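Local coordinates for XAC2610 protein (Xanthomonas axonopodis pv. citri, PDB 4QTQ) that binds calcium and probably acts as an immunity protein that inhibits a peptidoglycan hydrolase linked to a bacteria-killing type IV secretion system, at residues Ile99-Ser111 with Ser121-Leu134. Sequence-based numbering, arbitrary orientation.
With CA (calcium ion), chain B.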
loop_
_atom_site.group_PDB
_atom_site.type_symbol
_atom_site.label_atom_id
_atom_site.label_comp_id
_atom_site.label_asym_id
_atom_site.label_seq_id
_atom_site.Cartn_x
_atom_site.Cartn_y
_atom_site.Cartn_z
ATOM N N ILE A 99 -1.839 -9.806 0.964
ATOM C CA ILE A 99 -1.285 -9.408 -0.320
ATOM C C ILE A 99 -0.776 -10.640 -1.062
ATOM O O ILE A 99 -0.978 -10.762 -2.270
ATOM C CB ILE A 99 -0.164 -8.352 -0.139
ATOM C CG1 ILE A 99 -0.773 -7.053 0.421
ATOM C CG2 ILE A 99 0.559 -8.083 -1.455
ATOM C CD1 ILE A 99 0.230 -6.000 0.836
ATOM N N ASN A 100 -0.138 -11.556 -0.341
ATOM C CA ASN A 100 0.502 -12.704 -0.988
ATOM C C ASN A 100 -0.325 -14.000 -1.025
ATOM O O ASN A 100 0.200 -15.052 -1.387
ATOM C CB ASN A 100 1.901 -12.951 -0.400
ATOM C CG ASN A 100 1.885 -13.270 1.078
ATOM O OD1 ASN A 100 0.862 -13.163 1.762
ATOM N ND2 ASN A 100 3.040 -13.639 1.585
ATOM N N GLY A 101 -1.604 -13.918 -0.663
ATOM C CA GLY A 101 -2.543 -15.025 -0.851
ATOM C C GLY A 101 -2.347 -16.269 0.006
ATOM O O GLY A 101 -2.889 -17.328 -0.309
ATOM N N ASP A 102 -1.606 -16.155 1.099
ATOM C CA ASP A 102 -1.359 -17.304 1.967
ATOM C C ASP A 102 -2.377 -17.452 3.100
ATOM O O ASP A 102 -2.220 -18.312 3.952
ATOM C CB ASP A 102 0.066 -17.251 2.537
ATOM C CG ASP A 102 0.262 -16.140 3.573
ATOM O OD1 ASP A 102 -0.611 -15.264 3.729
ATOM O OD2 ASP A 102 1.312 -16.154 4.240
ATOM N N GLY A 103 -3.411 -16.619 3.122
ATOM C CA GLY A 103 -4.467 -16.743 4.129
ATOM C C GLY A 103 -4.248 -15.958 5.416
ATOM O O GLY A 103 -5.108 -15.981 6.301
ATOM N N HIS A 104 -3.110 -15.276 5.535
ATOM C CA HIS A 104 -2.867 -14.407 6.680
ATOM C C HIS A 104 -2.719 -12.948 6.268
ATOM O O HIS A 104 -1.964 -12.637 5.345
ATOM C CB HIS A 104 -1.622 -14.826 7.444
ATOM C CG HIS A 104 -1.598 -14.290 8.835
ATOM N ND1 HIS A 104 -1.193 -13.004 9.127
ATOM C CD2 HIS A 104 -1.999 -14.837 10.005
ATOM C CE1 HIS A 104 -1.306 -12.799 10.425
ATOM N NE2 HIS A 104 -1.798 -13.894 10.980
ATOM N N GLU A 105 -3.417 -12.053 6.968
ATOM C CA GLU A 105 -3.377 -10.651 6.614
ATOM C C GLU A 105 -1.974 -10.094 6.800
ATOM O O GLU A 105 -1.232 -10.479 7.716
ATOM C CB GLU A 105 -4.346 -9.800 7.426
ATOM C CG GLU A 105 -5.782 -9.862 6.961
ATOM C CD GLU A 105 -6.546 -10.929 7.689
ATOM O OE1 GLU A 105 -5.903 -11.883 8.193
ATOM O OE2 GLU A 105 -7.786 -10.813 7.760
ATOM N N ASP A 106 -1.637 -9.206 5.880
ATOM C CA ASP A 106 -0.438 -8.416 5.918
ATOM C C ASP A 106 -0.856 -6.982 6.241
ATOM O O ASP A 106 -2.042 -6.694 6.399
ATOM C CB ASP A 106 0.245 -8.515 4.561
ATOM C CG ASP A 106 0.397 -9.958 4.104
ATOM O OD1 ASP A 106 1.034 -10.753 4.840
ATOM O OD2 ASP A 106 -0.132 -10.313 3.028
ATOM N N VAL A 107 0.114 -6.074 6.336
ATOM C CA VAL A 107 -0.173 -4.726 6.791
ATOM C C VAL A 107 0.475 -3.691 5.869
ATOM O O VAL A 107 1.633 -3.845 5.442
ATOM C CB VAL A 107 0.275 -4.509 8.259
ATOM C CG1 VAL A 107 -0.032 -3.085 8.723
ATOM C CG2 VAL A 107 -0.394 -5.520 9.163
ATOM N N VAL A 108 -0.307 -2.666 5.549
ATOM C CA VAL A 108 0.130 -1.578 4.686
ATOM C C VAL A 108 -0.107 -0.274 5.428
ATOM O O VAL A 108 -1.199 -0.021 5.945
ATOM C CB VAL A 108 -0.637 -1.562 3.343
ATOM C CG1 VAL A 108 -0.178 -0.395 2.484
ATOM C CG2 VAL A 108 -0.473 -2.872 2.602
ATOM N N VAL A 109 0.921 0.558 5.480
ATOM C CA VAL A 109 0.883 1.767 6.271
ATOM C C VAL A 109 1.194 2.983 5.379
ATOM O O VAL A 109 2.152 2.963 4.599
ATOM C CB VAL A 109 1.876 1.633 7.438
ATOM C CG1 VAL A 109 2.100 2.952 8.132
ATOM C CG2 VAL A 109 1.370 0.587 8.435
ATOM N N TRP A 110 0.364 4.021 5.477
ATOM C CA TRP A 110 0.606 5.265 4.750
ATOM C C TRP A 110 1.724 5.988 5.473
ATOM O O TRP A 110 1.495 6.627 6.502
ATOM C CB TRP A 110 -0.663 6.112 4.669
ATOM C CG TRP A 110 -0.448 7.475 4.024
ATOM C CD1 TRP A 110 0.663 7.904 3.344
ATOM C CD2 TRP A 110 -1.375 8.573 4.001
ATOM N NE1 TRP A 110 0.494 9.209 2.931
ATOM C CE2 TRP A 110 -0.753 9.637 3.303
ATOM C CE3 TRP A 110 -2.662 8.772 4.528
ATOM C CZ2 TRP A 110 -1.369 10.866 3.118
ATOM C CZ3 TRP A 110 -3.274 9.996 4.342
ATOM C CH2 TRP A 110 -2.625 11.031 3.641
ATOM N N SER A 111 2.941 5.865 4.943
ATOM C CA SER A 111 4.150 6.333 5.631
ATOM C C SER A 111 4.859 7.522 4.974
ATOM O O SER A 111 5.752 8.101 5.578
ATOM C CB SER A 111 5.155 5.192 5.746
ATOM O OG SER A 111 5.519 4.709 4.461
ATOM N N SER A 121 2.588 7.419 -0.401
ATOM C CA SER A 121 3.386 6.214 -0.575
ATOM C C SER A 121 3.335 5.432 0.716
ATOM O O SER A 121 3.067 5.989 1.789
ATOM C CB SER A 121 4.827 6.568 -0.908
ATOM O OG SER A 121 5.381 7.369 0.113
ATOM N N TYR A 122 3.616 4.140 0.604
ATOM C CA TYR A 122 3.315 3.169 1.648
ATOM C C TYR A 122 4.474 2.261 2.022
ATOM O O TYR A 122 5.348 1.955 1.197
ATOM C CB TYR A 122 2.145 2.284 1.187
ATOM C CG TYR A 122 0.892 3.080 0.870
ATOM C CD1 TYR A 122 0.722 3.669 -0.380
ATOM C CD2 TYR A 122 -0.098 3.276 1.829
ATOM C CE1 TYR A 122 -0.409 4.409 -0.674
ATOM C CE2 TYR A 122 -1.235 4.016 1.541
ATOM C CZ TYR A 122 -1.382 4.587 0.292
ATOM O OH TYR A 122 -2.507 5.329 -0.009
ATOM N N SER A 123 4.434 1.813 3.278
ATOM C CA SER A 123 5.305 0.793 3.792
ATOM C C SER A 123 4.460 -0.465 3.854
ATOM O O SER A 123 3.377 -0.460 4.442
ATOM C CB SER A 123 5.834 1.158 5.189
ATOM O OG SER A 123 6.668 2.319 5.163
ATOM N N VAL A 124 4.964 -1.532 3.233
ATOM C CA VAL A 124 4.278 -2.819 3.174
ATOM C C VAL A 124 5.020 -3.834 4.046
ATOM O O VAL A 124 6.244 -3.969 3.952
ATOM C CB VAL A 124 4.168 -3.303 1.711
ATOM C CG1 VAL A 124 3.513 -4.669 1.627
ATOM C CG2 VAL A 124 3.388 -2.290 0.893
ATOM N N TYR A 125 4.261 -4.525 4.900
ATOM C CA TYR A 125 4.779 -5.578 5.778
ATOM C C TYR A 125 4.010 -6.891 5.568
ATOM O O TYR A 125 2.788 -6.955 5.800
ATOM C CB TYR A 125 4.663 -5.174 7.256
ATOM C CG TYR A 125 5.212 -3.797 7.598
ATOM C CD1 TYR A 125 4.505 -2.650 7.266
ATOM C CD2 TYR A 125 6.427 -3.647 8.255
ATOM C CE1 TYR A 125 4.991 -1.389 7.563
ATOM C CE2 TYR A 125 6.933 -2.385 8.561
ATOM C CZ TYR A 125 6.204 -1.258 8.203
ATOM O OH TYR A 125 6.645 -0.003 8.499
ATOM N N LEU A 126 4.722 -7.934 5.135
ATOM C CA LEU A 126 4.123 -9.258 4.978
ATOM C C LEU A 126 4.269 -10.070 6.263
ATOM O O LEU A 126 5.325 -10.076 6.900
ATOM C CB LEU A 126 4.767 -10.008 3.806
ATOM C CG LEU A 126 4.616 -9.401 2.412
ATOM C CD1 LEU A 126 5.234 -10.337 1.393
ATOM C CD2 LEU A 126 3.154 -9.146 2.067
ATOM N N PHE A 127 3.206 -10.765 6.644
ATOM C CA PHE A 127 3.300 -11.669 7.760
ATOM C C PHE A 127 4.184 -12.848 7.361
ATOM O O PHE A 127 3.934 -13.509 6.357
ATOM C CB PHE A 127 1.926 -12.177 8.193
ATOM C CG PHE A 127 1.962 -12.933 9.476
ATOM C CD1 PHE A 127 2.152 -12.264 10.676
ATOM C CD2 PHE A 127 1.838 -14.316 9.490
ATOM C CE1 PHE A 127 2.206 -12.960 11.867
ATOM C CE2 PHE A 127 1.885 -15.018 10.681
ATOM C CZ PHE A 127 2.059 -14.339 11.873
ATOM N N ASP A 128 5.239 -13.073 8.133
ATOM C CA ASP A 128 6.162 -14.158 7.864
ATOM C C ASP A 128 5.791 -15.282 8.812
ATOM O O ASP A 128 6.056 -15.202 10.011
ATOM C CB ASP A 128 7.600 -13.691 8.079
ATOM C CG ASP A 128 8.617 -14.621 7.452
ATOM O OD1 ASP A 128 8.665 -15.808 7.838
ATOM O OD2 ASP A 128 9.373 -14.153 6.574
ATOM N N ALA A 129 5.153 -16.313 8.260
ATOM C CA ALA A 129 4.602 -17.431 9.034
ATOM C C ALA A 129 5.641 -18.157 9.899
ATOM O O ALA A 129 5.318 -18.655 10.984
ATOM C CB ALA A 129 3.921 -18.422 8.096
ATOM N N ALA A 130 6.880 -18.207 9.410
ATOM C CA ALA A 130 7.981 -18.839 10.137
ATOM C C ALA A 130 8.324 -18.040 11.383
ATOM O O ALA A 130 8.335 -18.572 12.494
ATOM C CB ALA A 130 9.208 -18.961 9.238
ATOM N N GLN A 131 8.567 -16.746 11.192
ATOM C CA GLN A 131 9.027 -15.885 12.271
ATOM C C GLN A 131 7.938 -15.485 13.260
ATOM O O GLN A 131 8.249 -15.014 14.356
ATOM C CB GLN A 131 9.655 -14.628 11.684
ATOM C CG GLN A 131 10.883 -14.902 10.828
ATOM C CD GLN A 131 11.402 -13.655 10.136
ATOM O OE1 GLN A 131 11.704 -13.682 8.945
ATOM N NE2 GLN A 131 11.499 -12.553 10.877
ATOM N N LYS A 132 6.674 -15.678 12.891
ATOM C CA LYS A 132 5.547 -15.110 13.636
ATOM C C LYS A 132 5.745 -13.621 13.787
ATOM O O LYS A 132 5.678 -13.078 14.892
ATOM C CB LYS A 132 5.355 -15.757 15.019
ATOM C CG LYS A 132 4.920 -17.208 14.967
ATOM C CD LYS A 132 3.474 -17.360 14.525
ATOM C CE LYS A 132 3.266 -18.729 13.913
ATOM N NZ LYS A 132 1.912 -18.931 13.341
ATOM N N THR A 133 6.008 -12.958 12.669
ATOM C CA THR A 133 6.045 -11.527 12.683
ATOM C C THR A 133 5.748 -10.931 11.315
ATOM O O THR A 133 5.521 -11.644 10.337
ATOM C CB THR A 133 7.393 -11.018 13.201
ATOM O OG1 THR A 133 7.276 -9.621 13.511
ATOM C CG2 THR A 133 8.502 -11.239 12.168
ATOM N N LEU A 134 5.761 -9.604 11.276
ATOM C CA LEU A 134 5.490 -8.840 10.080
ATOM C C LEU A 134 6.828 -8.303 9.649
ATOM O O LEU A 134 7.520 -7.705 10.455
ATOM C CB LEU A 134 4.527 -7.691 10.411
ATOM C CG LEU A 134 3.071 -8.141 10.560
ATOM C CD1 LEU A 134 2.285 -7.220 11.481
ATOM C CD2 LEU A 134 2.434 -8.228 9.180
HETATM CA CA CA B . -0.161 -12.799 3.838
HETATM O O HOH W 1 1.681 -13.649 4.943
#
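Asp106 and Phe127 join a calcium-binding loop to an antiparallel beta hairpin, a worked example of how a metal site can be built into a sheet. The Asp106 carboxylate grips the calcium ion with both oxygens, each at 2.6 Å, and each oxygen also accepts a backbone N-H: OD2 from Ile99 through its anti lone pair, OD1 from Phe127 N (2.8 Å, 162° at the hydrogen). Four bonds therefore fix the rotation of this group, while Leu126 CD2 lies 3.5 Å from its CG. Asn100 OD1, Asp102 OD1, the His104 carbonyl and Asp98 also bind the metal, in a DxNxDxHxD sequence reminiscent of EF-hand loops.

On the flank of the loop, the His104 ring stacks face to face on that of Phe127, with centroids 3.7 Å apart and planes at 20°. Both side chains have CG anti to the backbone N (chi1 -171° for Phe127), which brings the rings over one another, and His104 CE1 sits above the centre of the phenyl ring. His104 ND1 donates to Glu105 O, steadying the imidazole.

From the start of the loop, Ile99 CD1 meets Val124 CG1 of the hairpin tip to tip; farther along the strands, Val108 CG1 leans on the Tyr122 ring. On the other face, Ser111 OG and Ser123 OG share a hydrogen bond. At the metal, a calcium-bound water donates to both Asp102 OD2 and Phe127 O, the latter at 2.7 Å.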